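Local coordinates for protein putative silent information regulator 2,Putative silent information regulator 2 (Leishmania infantum, PDB 5OL0) that probably acts as an NAD-dependent protein deacetylase of the class I sirtuin family, removing acetyl groups from lysine side chains and so regulating gene expression, at residues Y27-N32 against E295-S300; K31-I36 against I210-I215; V107-R112 against K133-S138; A199-L204 against V223-L228; V237-M242 against C277-F282. All coordinates share one frame; numbering follows the deposited sequence.

Interaction 1 of 5, residues Y27-N32 against E295-S300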
# COMPACT_ATOMS: atom_id res chain seq x y z
N TYR A 27 13.58 13.94 15.70
CA TYR A 27 13.07 12.96 16.66
C TYR A 27 13.62 11.57 16.34
O TYR A 27 14.11 10.86 17.23
CB TYR A 27 11.54 12.94 16.66
CG TYR A 27 10.84 11.93 17.59
CD1 TYR A 27 10.65 10.57 17.19
CD2 TYR A 27 10.31 12.33 18.83
CE1 TYR A 27 10.02 9.64 18.04
CE2 TYR A 27 9.62 11.41 19.67
CZ TYR A 27 9.48 10.08 19.28
OH TYR A 27 8.86 9.17 20.10
N ILE A 28 13.56 11.18 15.07
CA ILE A 28 14.15 9.89 14.63
C ILE A 28 15.65 9.78 15.00
O ILE A 28 16.11 8.71 15.49
CB ILE A 28 13.96 9.69 13.13
CG1 ILE A 28 12.46 9.37 12.80
CG2 ILE A 28 14.83 8.57 12.62
CD1 ILE A 28 12.15 9.51 11.33
N ARG A 29 16.40 10.85 14.77
CA ARG A 29 17.84 10.82 15.03
C ARG A 29 18.15 10.90 16.51
O ARG A 29 18.81 10.01 17.02
CB ARG A 29 18.58 11.89 14.25
CG ARG A 29 18.62 11.54 12.76
CD ARG A 29 19.13 12.69 11.89
NE ARG A 29 20.58 12.65 11.69
CZ ARG A 29 21.26 13.40 10.82
NH1 ARG A 29 20.64 14.30 10.06
NH2 ARG A 29 22.59 13.26 10.73
N GLU A 30 17.62 11.92 17.19
CA GLU A 30 17.87 12.13 18.60
C GLU A 30 17.40 10.92 19.44
O GLU A 30 18.11 10.45 20.35
CB GLU A 30 17.27 13.45 19.08
CG GLU A 30 18.00 14.69 18.52
CD GLU A 30 17.30 16.02 18.86
OE1 GLU A 30 17.22 16.95 17.99
OE2 GLU A 30 16.81 16.16 20.02
N LYS A 31 16.24 10.35 19.14
CA LYS A 31 15.81 9.19 19.91
C LYS A 31 16.28 7.89 19.32
O LYS A 31 15.90 6.85 19.83
CB LYS A 31 14.30 9.16 20.11
CG LYS A 31 13.76 10.28 20.97
CD LYS A 31 12.25 10.12 21.06
CE LYS A 31 11.76 8.96 21.94
NZ LYS A 31 11.74 9.31 23.40
N ASN A 32 17.12 7.92 18.29
CA ASN A 32 17.59 6.67 17.68
C ASN A 32 16.42 5.68 17.38
O ASN A 32 16.41 4.54 17.84
CB ASN A 32 18.62 5.98 18.59
CG ASN A 32 19.33 4.85 17.88
OD1 ASN A 32 19.55 4.88 16.66
ND2 ASN A 32 19.67 3.82 18.65
N GLU A 295 16.30 14.69 3.18
CA GLU A 295 17.28 15.74 3.39
C GLU A 295 17.61 15.87 4.85
O GLU A 295 18.76 15.78 5.25
CB GLU A 295 16.80 17.10 2.95
CG GLU A 295 16.42 17.30 1.50
CD GLU A 295 15.93 18.72 1.28
OE1 GLU A 295 16.67 19.64 1.71
OE2 GLU A 295 14.82 18.94 0.72
N TYR A 296 16.58 16.03 5.68
CA TYR A 296 16.82 16.26 7.09
C TYR A 296 17.40 15.05 7.80
O TYR A 296 18.05 15.21 8.82
CB TYR A 296 15.54 16.72 7.77
CG TYR A 296 15.09 18.09 7.37
CD1 TYR A 296 15.93 19.22 7.55
CD2 TYR A 296 13.82 18.30 6.84
CE1 TYR A 296 15.51 20.49 7.19
CE2 TYR A 296 13.39 19.58 6.50
CZ TYR A 296 14.23 20.65 6.66
OH TYR A 296 13.77 21.87 6.31
N LEU A 297 17.18 13.85 7.27
CA LEU A 297 17.72 12.64 7.81
C LEU A 297 19.19 12.38 7.36
O LEU A 297 19.80 11.40 7.79
CB LEU A 297 16.80 11.47 7.44
CG LEU A 297 15.53 11.35 8.29
CD1 LEU A 297 14.72 10.22 7.66
CD2 LEU A 297 15.85 11.00 9.73
N GLY A 298 19.74 13.21 6.49
CA GLY A 298 21.06 12.98 5.97
C GLY A 298 21.08 11.90 4.89
O GLY A 298 22.13 11.30 4.63
N LEU A 299 19.93 11.65 4.26
CA LEU A 299 19.82 10.57 3.27
C LEU A 299 19.56 11.07 1.85
O LEU A 299 19.20 10.30 0.95
CB LEU A 299 18.74 9.65 3.71
CG LEU A 299 18.88 9.03 5.08
CD1 LEU A 299 17.72 8.10 5.37
CD2 LEU A 299 20.18 8.24 5.15
N SER A 300 19.79 12.36 1.62
CA SER A 300 19.42 12.96 0.35
C SER A 300 20.32 12.49 -0.79
O SER A 300 19.82 12.34 -1.92
CB SER A 300 19.42 14.50 0.43
OG SER A 300 20.70 14.95 0.79
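The guanidinium of Arg29 carries the carbonyl oxygen of Leu297 over one face, displaced toward the rim, and the carbonyl oxygen of Tyr296 at its edge, almost in its plane. Both oxygens sit where helix 286-296 ends, in a Schellman motif with Gly298, at positive phi, as the residue that leaves the helix. The last turn of a helix presents backbone carbonyls, and Arg29 NH1 donates to one, Tyr296 O, at 3.0 Å. The bond is bent, 136° at the hydrogen, and the nitrogen stands above the carbonyl plane. A positive group placed here would be expected to interact favourably with the negative end of the helix dipole. The side chain reaches it by leaving helix 21-30 with CG anti to the carbonyl carbon, running extended through CD and then turning at chi3 (91°).

Beneath this polar layer, the aliphatic part of Arg29 slides past Leu297 in the opposite direction, CG lying 4.1 Å from Leu297 CD2. Leu297 is buried and also touches Ala25, about one turn before Ile28 on helix 21-30, so it packs against the side of that helix. Helix 21-30 ends in its own Schellman motif at Asn32. On the buried side, Ile28 crosses Leu297 at about a right angle, and its CG2 meets Leu297 CD2 at 3.9 Å.

Interaction 2 of 5, residues K31-I36 against I210-I215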
# COMPACT_ATOMS: atom_id res chain seq x y z
N LYS A 31 16.24 10.35 19.14
CA LYS A 31 15.81 9.19 19.91
C LYS A 31 16.28 7.89 19.32
O LYS A 31 15.90 6.85 19.83
CB LYS A 31 14.30 9.16 20.11
CG LYS A 31 13.76 10.28 20.97
CD LYS A 31 12.25 10.12 21.06
CE LYS A 31 11.76 8.96 21.94
NZ LYS A 31 11.74 9.31 23.40
N ASN A 32 17.12 7.92 18.29
CA ASN A 32 17.59 6.67 17.68
C ASN A 32 16.42 5.68 17.38
O ASN A 32 16.41 4.54 17.84
CB ASN A 32 18.62 5.98 18.59
CG ASN A 32 19.33 4.85 17.88
OD1 ASN A 32 19.55 4.88 16.66
ND2 ASN A 32 19.67 3.82 18.65
N VAL A 33 15.47 6.14 16.58
CA VAL A 33 14.29 5.34 16.27
C VAL A 33 14.66 4.28 15.28
O VAL A 33 15.13 4.60 14.22
CB VAL A 33 13.16 6.21 15.69
CG1 VAL A 33 12.01 5.32 15.20
CG2 VAL A 33 12.62 7.11 16.81
N ARG A 34 14.44 3.04 15.66
CA ARG A 34 14.77 1.86 14.87
C ARG A 34 13.59 0.98 14.48
O ARG A 34 13.76 0.03 13.71
CB ARG A 34 15.67 0.89 15.72
CG ARG A 34 17.03 1.41 16.12
CD ARG A 34 17.95 1.48 14.92
NE ARG A 34 19.07 2.37 15.13
CZ ARG A 34 19.95 2.74 14.19
NH1 ARG A 34 19.87 2.27 12.94
NH2 ARG A 34 20.93 3.58 14.50
N ARG A 35 12.43 1.19 15.07
CA ARG A 35 11.29 0.35 14.81
C ARG A 35 10.18 1.21 14.10
O ARG A 35 9.17 1.59 14.73
CB ARG A 35 10.82 -0.28 16.12
CG ARG A 35 11.97 -1.12 16.75
CD ARG A 35 11.47 -2.16 17.67
NE ARG A 35 10.58 -1.58 18.67
CZ ARG A 35 10.93 -1.17 19.89
NH1 ARG A 35 12.20 -1.26 20.31
NH2 ARG A 35 9.98 -0.69 20.71
N ILE A 36 10.44 1.58 12.84
CA ILE A 36 9.51 2.43 12.06
C ILE A 36 8.59 1.48 11.27
O ILE A 36 9.05 0.68 10.48
CB ILE A 36 10.18 3.41 11.10
CG1 ILE A 36 11.15 4.31 11.87
CG2 ILE A 36 9.12 4.23 10.35
CD1 ILE A 36 12.02 5.24 11.01
N ILE A 210 4.70 -2.89 18.84
CA ILE A 210 6.04 -2.49 19.26
C ILE A 210 6.61 -1.39 18.39
O ILE A 210 7.78 -1.06 18.55
CB ILE A 210 7.05 -3.70 19.31
CG1 ILE A 210 7.20 -4.41 17.95
CG2 ILE A 210 6.55 -4.69 20.34
CD1 ILE A 210 8.44 -5.26 17.83
N ALA A 211 5.82 -0.78 17.49
CA ALA A 211 6.35 0.35 16.70
C ALA A 211 6.77 1.52 17.59
O ALA A 211 6.13 1.79 18.60
CB ALA A 211 5.35 0.85 15.68
N GLU A 212 7.80 2.23 17.18
CA GLU A 212 8.24 3.50 17.82
C GLU A 212 7.76 4.72 17.03
O GLU A 212 7.88 5.84 17.49
CB GLU A 212 9.79 3.55 17.87
CG GLU A 212 10.40 2.63 18.89
CD GLU A 212 11.92 2.34 18.73
OE1 GLU A 212 12.59 2.59 17.69
OE2 GLU A 212 12.46 1.80 19.70
N LEU A 213 7.26 4.48 15.82
CA LEU A 213 6.89 5.51 14.87
C LEU A 213 6.16 4.83 13.72
O LEU A 213 6.56 3.73 13.26
CB LEU A 213 8.11 6.26 14.34
CG LEU A 213 7.84 7.27 13.24
CD1 LEU A 213 6.98 8.44 13.71
CD2 LEU A 213 9.15 7.73 12.64
N VAL A 214 5.10 5.49 13.27
CA VAL A 214 4.35 5.00 12.14
C VAL A 214 4.23 6.16 11.14
O VAL A 214 4.04 7.30 11.53
CB VAL A 214 3.04 4.33 12.56
CG1 VAL A 214 2.16 5.23 13.33
CG2 VAL A 214 2.28 3.82 11.34
N ILE A 215 4.52 5.85 9.88
CA ILE A 215 4.47 6.82 8.80
C ILE A 215 3.55 6.16 7.82
O ILE A 215 3.79 5.00 7.39
CB ILE A 215 5.86 7.01 8.12
CG1 ILE A 215 6.91 7.48 9.14
CG2 ILE A 215 5.74 8.00 6.97
CD1 ILE A 215 8.31 7.66 8.54
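Glu212 and Arg35 hold the two segments together through polar bonds, most of them from a side chain to the backbone. Glu212 OE1 accepts two consecutive backbone N-H groups: Arg34 N, at 2.8 Å and nearly along the C-O axis, and Arg35 N, at 3.0 Å and from above the carboxylate plane. In return, Arg35 O receives Glu212 N in a straight bond of 2.9 Å (167°). The Arg35 side chain, bent at chi3 (-52°), turns its guanidinium edge-on to Ile210 O, which NE and NH2 grip together in the plane of the group; the NE bond is 2.9 Å. Over one face of the same guanidinium lies Glu212 OE2, 3.1 Å from Arg35 NH1, a salt bridge of charges alone.

Beside this polar cluster, Val33 CG1 rests on the Glu212 chain and on Leu213 CB. Farther along, Ile36 and Leu213 lie side by side, with Ile36 CG1 4.0 Å from Leu213 CD2, while Ile36 CG2 meets Ile215 CD1.

The contact thus fixes the lead-in to two neighbouring parallel strands, 36-40 and 213-217, of the central sheet; strand 120-125 flanks the first, strand 239-242 the second, and helix 21-30 packs over Val33 and Leu213.

Interaction 3 of 5, residues V107-R112 against K133-S138; sequences VHHFIR and KAAGVS
Ala135 is the centre of this contact: its CB points at helix 106-116 and sits 3.4 Å from His108 O, with His108 CB at 4.0 Å. The carbonyl of the same residue is gripped from two directions. Arg112 NH2 donates to Ala135 O at 3.1 Å in a fairly straight bond (162°), in the guanidinium plane but above the plane of the carbonyl. A water also donates to Ala135 O and lies 2.6 Å from His109 ND1, at the edge of the imidazole ring. Farther along the helix, Ile111 CG2 crosses Val137 CG2 obliquely at 4.1 Å.

Arg112 bends at chi2 (63°), so its chain passes alongside Ala135 O before the guanidinium turns back to it, with Gly136 O over one face. Its NE is held by a salt bridge to Asp116, one turn further along the helix. Gly136, at positive phi, packs its CA 3.7 Å from Arg112 NH2. His108 NE2 is hydrogen-bonded to Ser45 OG, and helix 300-308 packs on His109.

The turn after helix 131-134 is a Schellman motif, its end docked on a flanking helix of the Rossmann-like domain. Close by lies Asp129, which probably belongs to the NAD-binding site, as in related sirtuins.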
# COMPACT_ATOMS: atom_id res chain seq x y z
N VAL A 107 8.99 7.66 -2.72
CA VAL A 107 8.51 7.02 -1.48
C VAL A 107 9.08 5.58 -1.37
O VAL A 107 9.55 5.16 -0.32
CB VAL A 107 6.96 6.99 -1.47
CG1 VAL A 107 6.44 6.01 -0.43
CG2 VAL A 107 6.38 8.38 -1.22
N HIS A 108 8.94 4.82 -2.44
CA HIS A 108 9.37 3.43 -2.44
C HIS A 108 10.89 3.23 -2.16
O HIS A 108 11.35 2.32 -1.37
CB HIS A 108 8.93 2.73 -3.75
CG HIS A 108 7.45 2.75 -4.01
ND1 HIS A 108 6.58 1.87 -3.42
CD2 HIS A 108 6.69 3.54 -4.81
CE1 HIS A 108 5.35 2.12 -3.83
NE2 HIS A 108 5.39 3.11 -4.69
N HIS A 109 11.68 4.04 -2.85
CA HIS A 109 13.12 4.06 -2.63
C HIS A 109 13.43 4.52 -1.19
O HIS A 109 14.33 4.00 -0.59
CB HIS A 109 13.80 5.01 -3.63
CG HIS A 109 13.81 4.47 -5.03
ND1 HIS A 109 14.34 3.24 -5.33
CD2 HIS A 109 13.35 4.98 -6.19
CE1 HIS A 109 14.21 3.02 -6.62
NE2 HIS A 109 13.65 4.08 -7.17
N PHE A 110 12.69 5.49 -0.68
CA PHE A 110 12.90 5.93 0.70
C PHE A 110 12.75 4.78 1.69
O PHE A 110 13.50 4.67 2.63
CB PHE A 110 11.96 7.10 1.05
CG PHE A 110 12.14 7.62 2.44
CD1 PHE A 110 13.28 8.31 2.80
CD2 PHE A 110 11.14 7.46 3.41
CE1 PHE A 110 13.47 8.79 4.08
CE2 PHE A 110 11.30 7.98 4.69
CZ PHE A 110 12.49 8.63 5.04
N ILE A 111 11.72 3.97 1.51
CA ILE A 111 11.52 2.90 2.41
C ILE A 111 12.70 1.91 2.36
O ILE A 111 13.11 1.32 3.36
CB ILE A 111 10.13 2.20 2.08
CG1 ILE A 111 8.97 3.15 2.30
CG2 ILE A 111 9.98 0.97 2.94
CD1 ILE A 111 7.63 2.64 1.78
N ARG A 112 13.17 1.63 1.15
CA ARG A 112 14.36 0.88 1.01
C ARG A 112 15.51 1.50 1.80
O ARG A 112 16.27 0.78 2.48
CB ARG A 112 14.71 0.76 -0.45
CG ARG A 112 16.12 0.26 -0.78
CD ARG A 112 16.32 -1.12 -0.27
NE ARG A 112 17.66 -1.65 -0.54
CZ ARG A 112 18.15 -2.04 -1.75
NH1 ARG A 112 19.37 -2.55 -1.83
NH2 ARG A 112 17.46 -1.90 -2.89
N LYS A 133 8.62 -4.09 -3.42
CA LYS A 133 9.47 -5.21 -3.84
C LYS A 133 10.40 -4.76 -4.97
O LYS A 133 11.60 -5.05 -4.97
CB LYS A 133 8.61 -6.39 -4.31
CG LYS A 133 9.39 -7.65 -4.65
CD LYS A 133 8.44 -8.84 -4.78
CE LYS A 133 9.22 -10.14 -4.93
NZ LYS A 133 9.20 -10.71 -6.30
N ALA A 134 9.90 -3.95 -5.89
CA ALA A 134 10.74 -3.46 -7.00
C ALA A 134 11.84 -2.54 -6.50
O ALA A 134 12.91 -2.51 -7.06
CB ALA A 134 9.88 -2.73 -8.04
N ALA A 135 11.59 -1.82 -5.40
CA ALA A 135 12.59 -0.96 -4.79
C ALA A 135 13.61 -1.73 -3.90
O ALA A 135 14.46 -1.09 -3.34
CB ALA A 135 11.92 0.15 -3.96
N GLY A 136 13.44 -3.03 -3.70
CA GLY A 136 14.36 -3.90 -2.91
C GLY A 136 14.01 -4.01 -1.45
O GLY A 136 14.85 -4.35 -0.60
N VAL A 137 12.77 -3.77 -1.09
CA VAL A 137 12.40 -3.97 0.30
C VAL A 137 12.39 -5.46 0.48
O VAL A 137 11.78 -6.19 -0.33
CB VAL A 137 11.03 -3.37 0.61
CG1 VAL A 137 10.69 -3.61 2.09
CG2 VAL A 137 11.09 -1.89 0.29
N SER A 138 13.05 -5.96 1.52
CA SER A 138 13.31 -7.39 1.59
C SER A 138 12.02 -8.19 1.97
O SER A 138 11.07 -7.64 2.58
CB SER A 138 14.40 -7.69 2.59
OG SER A 138 13.85 -7.66 3.89
O HOH W 1 15.66 1.34 -4.20

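Interaction 4 of 5, residues A199-L204 against V223-L228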
# COMPACT_ATOMS: atom_id res chain seq x y z
N ALA A 199 1.10 -13.11 6.94
CA ALA A 199 2.06 -12.12 7.23
C ALA A 199 1.41 -10.77 7.60
O ALA A 199 2.03 -9.97 8.34
CB ALA A 199 2.99 -11.96 6.05
N PHE A 200 0.22 -10.48 7.09
CA PHE A 200 -0.52 -9.29 7.57
C PHE A 200 -0.84 -9.39 9.04
O PHE A 200 -0.60 -8.47 9.82
CB PHE A 200 -1.81 -9.05 6.79
CG PHE A 200 -2.65 -8.03 7.43
CD1 PHE A 200 -2.35 -6.69 7.28
CD2 PHE A 200 -3.65 -8.40 8.33
CE1 PHE A 200 -3.08 -5.74 7.93
CE2 PHE A 200 -4.39 -7.44 8.96
CZ PHE A 200 -4.12 -6.11 8.77
N PHE A 201 -1.34 -10.55 9.46
CA PHE A 201 -1.70 -10.74 10.89
C PHE A 201 -0.49 -10.76 11.84
O PHE A 201 -0.58 -10.27 12.97
CB PHE A 201 -2.61 -11.97 11.04
CG PHE A 201 -3.92 -11.77 10.34
CD1 PHE A 201 -4.87 -10.92 10.90
CD2 PHE A 201 -4.16 -12.33 9.08
CE1 PHE A 201 -6.04 -10.63 10.22
CE2 PHE A 201 -5.34 -12.06 8.40
CZ PHE A 201 -6.29 -11.20 8.99
N ASP A 202 0.62 -11.25 11.32
CA ASP A 202 1.95 -11.16 12.03
C ASP A 202 2.30 -9.69 12.29
O ASP A 202 2.58 -9.28 13.41
CB ASP A 202 3.00 -11.81 11.12
CG ASP A 202 4.36 -11.92 11.77
OD1 ASP A 202 4.51 -12.81 12.62
OD2 ASP A 202 5.26 -11.09 11.48
N ALA A 203 2.15 -8.89 11.24
CA ALA A 203 2.41 -7.49 11.38
C ALA A 203 1.44 -6.79 12.34
O ALA A 203 1.86 -6.05 13.17
CB ALA A 203 2.43 -6.83 10.02
N LEU A 204 0.16 -7.09 12.25
CA LEU A 204 -0.84 -6.47 13.15
C LEU A 204 -0.70 -6.81 14.63
O LEU A 204 -0.89 -5.95 15.51
CB LEU A 204 -2.25 -6.89 12.72
CG LEU A 204 -3.45 -6.26 13.47
CD1 LEU A 204 -3.56 -4.80 13.11
CD2 LEU A 204 -4.76 -7.02 13.17
N VAL A 223 -10.32 0.53 4.10
CA VAL A 223 -10.27 -0.91 3.81
C VAL A 223 -9.72 -1.71 4.98
O VAL A 223 -8.62 -1.43 5.47
CB VAL A 223 -9.44 -1.17 2.53
CG1 VAL A 223 -9.36 -2.66 2.27
CG2 VAL A 223 -10.09 -0.47 1.35
N HIS A 224 -10.47 -2.73 5.42
CA HIS A 224 -10.25 -3.41 6.66
C HIS A 224 -9.95 -4.84 6.37
O HIS A 224 -10.38 -5.32 5.34
CB HIS A 224 -11.51 -3.28 7.53
CG HIS A 224 -11.97 -1.88 7.66
ND1 HIS A 224 -11.24 -0.94 8.35
CD2 HIS A 224 -13.05 -1.24 7.15
CE1 HIS A 224 -11.84 0.23 8.22
NE2 HIS A 224 -12.94 0.07 7.52
N PRO A 225 -9.16 -5.53 7.20
CA PRO A 225 -8.59 -5.04 8.45
C PRO A 225 -7.26 -4.18 8.39
O PRO A 225 -6.75 -3.79 9.43
CB PRO A 225 -8.34 -6.34 9.22
CG PRO A 225 -8.02 -7.35 8.18
CD PRO A 225 -8.84 -6.95 6.97
N PHE A 226 -6.76 -3.90 7.21
CA PHE A 226 -5.57 -3.09 6.99
C PHE A 226 -5.59 -1.80 7.79
O PHE A 226 -4.62 -1.46 8.45
CB PHE A 226 -5.38 -2.73 5.50
CG PHE A 226 -4.04 -2.07 5.20
CD1 PHE A 226 -2.91 -2.87 4.91
CD2 PHE A 226 -3.86 -0.70 5.33
CE1 PHE A 226 -1.66 -2.28 4.66
CE2 PHE A 226 -2.62 -0.10 5.08
CZ PHE A 226 -1.52 -0.89 4.74
N ALA A 227 -6.72 -1.11 7.80
CA ALA A 227 -6.83 0.16 8.51
C ALA A 227 -6.66 0.04 10.03
O ALA A 227 -6.50 1.03 10.71
CB ALA A 227 -8.13 0.83 8.16
N LEU A 228 -6.62 -1.17 10.56
CA LEU A 228 -6.39 -1.31 12.01
C LEU A 228 -4.96 -1.08 12.41
O LEU A 228 -4.69 -0.79 13.57
CB LEU A 228 -6.77 -2.66 12.52
CG LEU A 228 -8.25 -2.96 12.65
CD1 LEU A 228 -8.39 -4.45 12.93
CD2 LEU A 228 -8.79 -2.15 13.82
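Phe200 makes the tight part of this contact, pushing its ring tip between Pro225 and Phe226. With CG anti to the backbone N (chi1 169°), the ring extends from helix 198-207 straight toward the 223-228 loop. Its CE2 meets Pro225 CG at 3.7 Å, its CZ stands 3.6 Å from Pro225 O, which lies at the ring edge near its plane, and its CE1 comes 3.8 Å from Phe226 CA. The peptide bond before Pro225 is cis. Phe201 supports Phe200 from within the helix: Phe200 CD2 lies over the centre of the Phe201 ring, whose own CZ touches Pro225 CG more loosely. Phe226 also approaches Gln126 and Thr219, likely NAD-binding residues.

The contact thins toward Leu228, a partly exposed residue. Here Leu204, also anti to its backbone N, crosses Leu228 obliquely, with CD1 3.9 Å from Leu228 CB. The bound acetylated peptide lies against this contact: it packs on Phe201 and Pro225, the His224 ring meets one of its aromatic side chains, and Val223 packs on a modified side chain.

No hydrogen bond crosses between the two segments, while His224 makes backbone hydrogen bonds to the peptide. The chemistry thus implies a peptide-binding loop seated on its helix by apolar packing alone.

Interaction 5 of 5, residues V237-M242 against C277-F282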
# COMPACT_ATOMS: atom_id res chain seq x y z
N VAL A 237 3.06 6.78 20.70
CA VAL A 237 4.03 6.92 19.61
C VAL A 237 3.52 7.85 18.49
O VAL A 237 2.35 7.85 18.18
CB VAL A 237 4.52 5.59 19.04
CG1 VAL A 237 5.18 4.76 20.15
CG2 VAL A 237 3.46 4.89 18.24
N PRO A 238 4.42 8.62 17.88
CA PRO A 238 4.04 9.49 16.80
C PRO A 238 3.49 8.73 15.58
O PRO A 238 3.98 7.59 15.25
CB PRO A 238 5.32 10.25 16.43
CG PRO A 238 6.42 9.52 17.11
CD PRO A 238 5.85 8.73 18.22
N ARG A 239 2.48 9.34 14.94
CA ARG A 239 1.88 8.78 13.76
C ARG A 239 1.87 9.88 12.70
O ARG A 239 1.28 10.92 12.91
CB ARG A 239 0.48 8.23 14.04
CG ARG A 239 0.39 7.27 15.21
CD ARG A 239 -0.95 6.56 15.28
NE ARG A 239 -2.02 7.50 15.60
CZ ARG A 239 -3.31 7.16 15.79
NH1 ARG A 239 -3.73 5.90 15.75
NH2 ARG A 239 -4.19 8.09 16.08
N VAL A 240 2.59 9.68 11.61
CA VAL A 240 2.81 10.70 10.62
C VAL A 240 1.96 10.31 9.44
O VAL A 240 2.13 9.22 8.90
CB VAL A 240 4.33 10.76 10.22
CG1 VAL A 240 4.54 11.68 9.05
CG2 VAL A 240 5.14 11.29 11.39
N VAL A 241 1.05 11.17 9.02
CA VAL A 241 0.18 10.82 7.88
C VAL A 241 0.57 11.76 6.77
O VAL A 241 0.55 12.98 6.98
CB VAL A 241 -1.31 10.94 8.20
CG1 VAL A 241 -2.13 10.57 6.98
CG2 VAL A 241 -1.65 10.06 9.42
N MET A 242 1.01 11.20 5.64
CA MET A 242 1.21 11.96 4.39
C MET A 242 0.10 11.65 3.40
O MET A 242 0.04 10.55 2.83
CB MET A 242 2.55 11.63 3.75
CG MET A 242 3.75 11.86 4.64
SD MET A 242 5.32 11.47 3.81
CE MET A 242 6.43 12.13 5.04
N CYS A 277 -0.44 14.34 22.32
CA CYS A 277 -0.66 14.82 20.99
C CYS A 277 0.50 14.24 20.14
O CYS A 277 1.67 14.61 20.30
CB CYS A 277 -0.71 16.35 21.02
SG CYS A 277 -0.77 17.12 19.41
N ARG A 278 0.16 13.23 19.32
CA ARG A 278 1.16 12.43 18.63
C ARG A 278 0.96 12.26 17.11
O ARG A 278 1.81 11.67 16.48
CB ARG A 278 1.37 11.06 19.35
CG ARG A 278 0.14 10.23 19.71
CD ARG A 278 -0.46 9.61 18.48
NE ARG A 278 -1.52 8.65 18.75
CZ ARG A 278 -1.36 7.33 18.89
NH1 ARG A 278 -0.18 6.72 18.83
NH2 ARG A 278 -2.43 6.61 19.08
N ASP A 279 -0.13 12.79 16.55
CA ASP A 279 -0.48 12.71 15.12
C ASP A 279 -0.12 13.98 14.43
O ASP A 279 -0.16 15.06 15.04
CB ASP A 279 -1.98 12.51 14.94
CG ASP A 279 -2.47 11.23 15.51
OD1 ASP A 279 -1.68 10.28 15.62
OD2 ASP A 279 -3.67 11.15 15.86
N VAL A 280 0.37 13.84 13.21
CA VAL A 280 0.60 14.95 12.32
C VAL A 280 0.19 14.57 10.90
O VAL A 280 0.37 13.41 10.50
CB VAL A 280 2.06 15.40 12.44
CG1 VAL A 280 3.00 14.30 12.05
CG2 VAL A 280 2.27 16.64 11.63
N LEU A 281 -0.43 15.51 10.20
CA LEU A 281 -0.81 15.37 8.79
C LEU A 281 -0.02 16.30 7.90
O LEU A 281 -0.01 17.50 8.13
CB LEU A 281 -2.24 15.74 8.60
CG LEU A 281 -2.83 15.66 7.20
CD1 LEU A 281 -2.87 14.24 6.66
CD2 LEU A 281 -4.22 16.22 7.32
N PHE A 282 0.71 15.72 6.94
CA PHE A 282 1.50 16.48 6.00
C PHE A 282 0.76 16.36 4.70
O PHE A 282 0.73 15.27 4.09
CB PHE A 282 2.91 15.91 5.89
CG PHE A 282 3.74 16.11 7.14
CD1 PHE A 282 4.08 17.38 7.56
CD2 PHE A 282 4.21 15.03 7.87
CE1 PHE A 282 4.85 17.58 8.70
CE2 PHE A 282 5.03 15.21 8.99
CZ PHE A 282 5.31 16.49 9.43
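Strands 239-242 and 279-282 run parallel, their axes 4.7 Å apart at closest approach with 17° between their directions, in register from Arg239-Asp279 to Met242-Phe282, and joined by backbone bonds such as Phe282 N to Val241 O (2.7 Å).

At the start of the pair three charged side chains interlock. The guanidiniums of Arg239 and Arg278 lie flat on each other, centres 3.6 Å apart and planes at 14°. Asp279 lies at the edge of the Arg239 group and takes NE on OD1 (2.8 Å) and NH2 on OD2 (3.1 Å), each through a syn lone pair: a side-on, bidentate salt bridge. Its negative charge probably eases the repulsion between the stacked arginines. Arg278, its CG in the crowded position between backbone N and carbonyl carbon, donates NH1 to Val237 O at 2.8 Å, in the carbonyl plane.

On the face of Val240, Met242, Val280 and Phe282, Val240 CG1 meets the edge of the Phe282 ring at 3.6 Å from CE2. Helices 21-30 and 286-296 pack on this face.

These are the last two strands of the parallel sheet in a Rossmann-like sirtuin domain, with 279-282 outermost; Asn243, just beyond, probably contacts NAD.

Overall arrangement
Interactions 2 and 5 are built on the central parallel sheet, with centres 12 Å apart: strands 213-217 and 239-242 are neighbours, with a probable hydrogen bond between Val240 N and Val214 O. Interaction 1 packs the helices beside that sheet, sharing Lys31 and Asn32 with interaction 2, touching interaction 5 through Tyr27 and Pro238, and interaction 3 where Leu297 meets Phe110. Interaction 4 touches none of the others, coming within about 7 Å of interactions 2 and 5 at nearest atoms. Along the chain interaction 1 encloses interactions 3, 4 and 5, while 2 and 4 alternate. Interactions 3 to 5 lie near probable NAD-binding residues, whereas interaction 1 joins early and late helices away from these sites.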